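Local coordinates for endoglucanase (Ganoderma lucidum, PDB 5D8Z), which probably hydrolyses internal beta-1,4-glucosidic bonds of cellulose and related glucans, as a family 5 endoglucanase, at residues F75-G80 / A99-L104. Numbering follows the deposited sequence.
Sequences FRLPVG and AEYDAL
In the (beta/alpha)8 barrel of this GH5 enzyme, the second barrel strand, 74-79, is backed by helix 95-110 on the outside of the barrel; the axes of segments 75-79 and 99-104 approach to 10.2 Å and run antiparallel at 167°. A single hydrogen bond links segments 75-80 and 99-104. Y101, its CG anti to the backbone N (chi1 178°), sends its ring inward to the strand, and its OH donates a hydrogen bond of 2.9 Å to L77 O. The hydroxyl sits in the carbonyl plane on a lone pair, with a C=O...OH angle of 144°, so a buried phenol is tied directly to the strand backbone. R76 and P78, alternating along the strand with L77 and V79, point away from the helix; R76 forms salt bridges with D118 and E276, the latter part of the glycan pocket. The remaining contacts between the two segments are apolar. L77 and L104 meet tip to tip, L77 CD2 lying 4.0 Å from L104 CG, while L77 CB packs 4.0 Å from Y101 CE1. F32 packs edge-to-face with Y101 and also touches L104. V79 crosses the tyrosine obliquely in a CH-pi contact: its CG1 lies over one ring face, offset toward the rim, 3.9 Å from the centroid of Y101.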
loop_
_atom_site.group_PDB
_atom_site.type_symbol
_atom_site.label_atom_id
_atom_site.label_comp_id
_atom_site.label_asym_id
_atom_site.label_seq_id
_atom_site.Cartn_x
_atom_site.Cartn_y
_atom_site.Cartn_z
ATOM N N PHE A 75 2.340 -8.638 -2.023
ATOM C CA PHE A 75 2.642 -7.569 -2.967
ATOM C C PHE A 75 1.571 -6.535 -2.940
ATOM O O PHE A 75 0.418 -6.819 -2.682
ATOM C CB PHE A 75 2.848 -8.133 -4.373
ATOM C CG PHE A 75 3.977 -9.096 -4.414
ATOM C CD1 PHE A 75 5.268 -8.657 -4.140
ATOM C CD2 PHE A 75 3.753 -10.429 -4.581
ATOM C CE1 PHE A 75 6.330 -9.540 -4.096
ATOM C CE2 PHE A 75 4.805 -11.336 -4.545
ATOM C CZ PHE A 75 6.099 -10.887 -4.300
ATOM N N ARG A 76 1.973 -5.314 -3.188
ATOM C CA ARG A 76 1.041 -4.240 -3.154
ATOM C C ARG A 76 0.891 -3.740 -4.560
ATOM O O ARG A 76 1.881 -3.454 -5.206
ATOM C CB ARG A 76 1.559 -3.154 -2.250
ATOM C CG ARG A 76 0.560 -2.050 -2.040
ATOM C CD ARG A 76 0.954 -1.234 -0.851
ATOM N NE ARG A 76 0.035 -0.152 -0.576
ATOM C CZ ARG A 76 0.248 1.111 -0.910
ATOM N NH1 ARG A 76 1.328 1.472 -1.602
ATOM N NH2 ARG A 76 -0.638 2.024 -0.554
ATOM N N LEU A 77 -0.354 -3.605 -5.002
ATOM C CA LEU A 77 -0.698 -3.402 -6.402
ATOM C C LEU A 77 -1.483 -2.123 -6.569
ATOM O O LEU A 77 -2.736 -2.145 -6.568
ATOM C CB LEU A 77 -1.581 -4.544 -6.906
ATOM C CG LEU A 77 -1.136 -5.975 -6.685
ATOM C CD1 LEU A 77 -2.135 -6.882 -7.383
ATOM C CD2 LEU A 77 0.270 -6.179 -7.195
ATOM N N PRO A 78 -0.771 -1.005 -6.747
ATOM C CA PRO A 78 -1.434 0.292 -6.868
ATOM C C PRO A 78 -2.280 0.432 -8.111
ATOM O O PRO A 78 -1.842 0.075 -9.194
ATOM C CB PRO A 78 -0.282 1.275 -6.916
ATOM C CG PRO A 78 0.883 0.541 -6.347
ATOM C CD PRO A 78 0.687 -0.876 -6.764
ATOM N N VAL A 79 -3.500 0.932 -7.947
ATOM C CA VAL A 79 -4.331 1.268 -9.091
ATOM C C VAL A 79 -5.259 2.421 -8.779
ATOM O O VAL A 79 -5.715 2.532 -7.686
ATOM C CB VAL A 79 -5.163 0.058 -9.546
ATOM C CG1 VAL A 79 -6.165 -0.357 -8.490
ATOM C CG2 VAL A 79 -5.871 0.385 -10.847
ATOM N N GLY A 80 -5.567 3.246 -9.765
ATOM C CA GLY A 80 -6.462 4.375 -9.597
ATOM C C GLY A 80 -7.940 4.100 -9.797
ATOM O O GLY A 80 -8.346 3.300 -10.618
ATOM N N ALA A 99 -10.212 -6.443 -16.176
ATOM C CA ALA A 99 -9.540 -7.653 -16.661
ATOM C C ALA A 99 -8.008 -7.512 -16.598
ATOM O O ALA A 99 -7.303 -8.412 -16.109
ATOM C CB ALA A 99 -9.978 -7.937 -18.063
ATOM N N GLU A 100 -7.503 -6.366 -17.049
ATOM C CA GLU A 100 -6.092 -6.071 -16.935
ATOM C C GLU A 100 -5.632 -6.157 -15.488
ATOM O O GLU A 100 -4.673 -6.873 -15.170
ATOM C CB GLU A 100 -5.770 -4.704 -17.543
ATOM C CG GLU A 100 -5.525 -4.774 -19.057
ATOM C CD GLU A 100 -5.537 -3.422 -19.794
ATOM O OE1 GLU A 100 -5.476 -2.309 -19.184
ATOM O OE2 GLU A 100 -5.585 -3.481 -21.040
ATOM N N TYR A 101 -6.344 -5.481 -14.591
ATOM C CA TYR A 101 -5.860 -5.367 -13.226
ATOM C C TYR A 101 -5.985 -6.666 -12.482
ATOM O O TYR A 101 -5.139 -6.996 -11.655
ATOM C CB TYR A 101 -6.553 -4.248 -12.490
ATOM C CG TYR A 101 -6.117 -4.113 -11.052
ATOM C CD1 TYR A 101 -4.880 -3.587 -10.715
ATOM C CD2 TYR A 101 -6.945 -4.524 -10.015
ATOM C CE1 TYR A 101 -4.496 -3.462 -9.376
ATOM C CE2 TYR A 101 -6.568 -4.396 -8.695
ATOM C CZ TYR A 101 -5.357 -3.872 -8.387
ATOM O OH TYR A 101 -5.038 -3.778 -7.082
ATOM N N ASP A 102 -7.028 -7.420 -12.772
ATOM C CA ASP A 102 -7.181 -8.711 -12.135
ATOM C C ASP A 102 -6.022 -9.618 -12.539
ATOM O O ASP A 102 -5.512 -10.352 -11.693
ATOM C CB ASP A 102 -8.517 -9.356 -12.486
ATOM C CG ASP A 102 -8.689 -10.721 -11.830
ATOM O OD1 ASP A 102 -8.612 -10.796 -10.585
ATOM O OD2 ASP A 102 -8.896 -11.719 -12.560
ATOM N N ALA A 103 -5.581 -9.563 -13.802
ATOM C CA ALA A 103 -4.424 -10.412 -14.241
ATOM C C ALA A 103 -3.185 -10.193 -13.387
ATOM O O ALA A 103 -2.405 -11.077 -13.190
ATOM C CB ALA A 103 -4.082 -10.192 -15.693
ATOM N N LEU A 104 -3.015 -9.013 -12.850
ATOM C CA LEU A 104 -1.870 -8.773 -12.039
ATOM C C LEU A 104 -2.109 -9.430 -10.689
ATOM O O LEU A 104 -1.234 -10.135 -10.169
ATOM C CB LEU A 104 -1.675 -7.271 -11.904
ATOM C CG LEU A 104 -0.504 -6.744 -11.093
ATOM C CD1 LEU A 104 0.774 -7.478 -11.481
ATOM C CD2 LEU A 104 -0.386 -5.236 -11.319
#